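Local structure of probable methyltransferase (Bordetella pertussis, 3KTY) at residues S154-V157 / A158-L161. The protein is probably an RNA methyltransferase of the SpoU/TrmH family that uses S-adenosyl-L-methionine as methyl donor, represented here by its SPOUT-type catalytic domain. Sequence-based numbering, arbitrary orientation.
Sequences SLNV and AQAL
N156 and Q159 form a capping box where the backbone turns from the extended L155 into the first turn of helix 157-172, the last helix of this SPOUT-type alpha/beta domain. The sequence SLNVAQAL fits the C-terminal motif of SpoU enzymes, at the knotted end of the domain where relatives bind S-adenosyl-L-methionine. The i+4 to i bonds of the helix begin with A160 N to N156 O, 2.9 Å and nearly straight at 168°, and continue with L161 N to V157 O at 2.9 Å. Q159 N also makes a weak bond to N156 O.

The N156 side chain, with CG anti to its own N (chi1 179°), turns back over the helix start and presents OD1 to the first-turn amides. Those of A158 and Q159 both bond to OD1, the first at a suspiciously short distance and the second weakly; the placing of this oxygen is doubtful. In return, the extended Q159 side chain runs back past the cap residue. Its OE1 accepts a weak bond from N156 N at 3.2 Å, while its amide carbon CD packs against N156 CB at 3.3 Å. L155 CB lies beside the same OE1, and L155 CD1 approaches A160 CB only loosely.

Outside the turn, N156 ND2 donates to N23 OD1, tying the cap to helix 21-33, while V157, A160 and L161 rest on L125 of strand 121-125. The turn also borders the dimer interface: L155 packs on R29 of the second subunit, and Q159 OE1, besides facing N156 N, is hydrogen-bonded to NH1 of that same arginine.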
# COMPACT_ATOMS: atom_id res chain seq x y z
N SER A 154 -13.14 3.84 -0.24
CA SER A 154 -12.92 3.94 -1.68
C SER A 154 -11.53 4.49 -1.99
O SER A 154 -11.30 5.70 -1.97
CB SER A 154 -13.98 4.83 -2.32
OG SER A 154 -15.21 4.13 -2.48
N LEU A 155 -10.60 3.59 -2.28
CA LEU A 155 -9.23 3.97 -2.60
C LEU A 155 -8.83 3.51 -4.00
O LEU A 155 -9.30 2.48 -4.48
CB LEU A 155 -8.25 3.40 -1.56
CG LEU A 155 -8.64 2.06 -0.94
CD1 LEU A 155 -9.40 1.20 -1.94
CD2 LEU A 155 -7.41 1.33 -0.43
N ASN A 156 -7.97 4.29 -4.65
CA ASN A 156 -7.51 3.96 -5.99
C ASN A 156 -7.27 2.46 -6.17
O ASN A 156 -6.80 1.78 -5.26
CB ASN A 156 -6.23 4.74 -6.33
CG ASN A 156 -5.69 4.41 -7.71
OD1 ASN A 156 -4.79 3.59 -7.85
ND2 ASN A 156 -6.25 5.05 -8.73
N VAL A 157 -7.60 1.96 -7.36
CA VAL A 157 -7.43 0.55 -7.66
C VAL A 157 -5.95 0.21 -7.60
O VAL A 157 -5.57 -0.89 -7.24
CB VAL A 157 -8.02 0.23 -9.06
CG1 VAL A 157 -7.82 -1.23 -9.45
CG2 VAL A 157 -9.49 0.60 -9.10
N ALA A 158 -5.08 1.15 -7.93
CA ALA A 158 -3.67 0.81 -7.87
C ALA A 158 -3.21 0.68 -6.40
O ALA A 158 -2.25 -0.02 -6.10
CB ALA A 158 -2.83 1.82 -8.64
N GLN A 159 -3.90 1.38 -5.50
CA GLN A 159 -3.61 1.31 -4.08
C GLN A 159 -4.14 -0.00 -3.51
O GLN A 159 -3.39 -0.74 -2.87
CB GLN A 159 -4.20 2.52 -3.38
CG GLN A 159 -3.49 3.81 -3.83
CD GLN A 159 -4.33 5.07 -3.65
OE1 GLN A 159 -5.34 5.07 -2.92
NE2 GLN A 159 -3.91 6.16 -4.31
N ALA A 160 -5.39 -0.34 -3.83
CA ALA A 160 -5.88 -1.67 -3.57
C ALA A 160 -4.85 -2.70 -4.03
O ALA A 160 -4.48 -3.59 -3.26
CB ALA A 160 -7.20 -1.91 -4.23
N LEU A 161 -4.36 -2.54 -5.25
CA LEU A 161 -3.38 -3.49 -5.79
C LEU A 161 -2.09 -3.55 -4.98
O LEU A 161 -1.54 -4.64 -4.74
CB LEU A 161 -3.04 -3.16 -7.24
CG LEU A 161 -3.84 -3.99 -8.21
CD1 LEU A 161 -3.30 -3.82 -9.61
CD2 LEU A 161 -3.76 -5.41 -7.79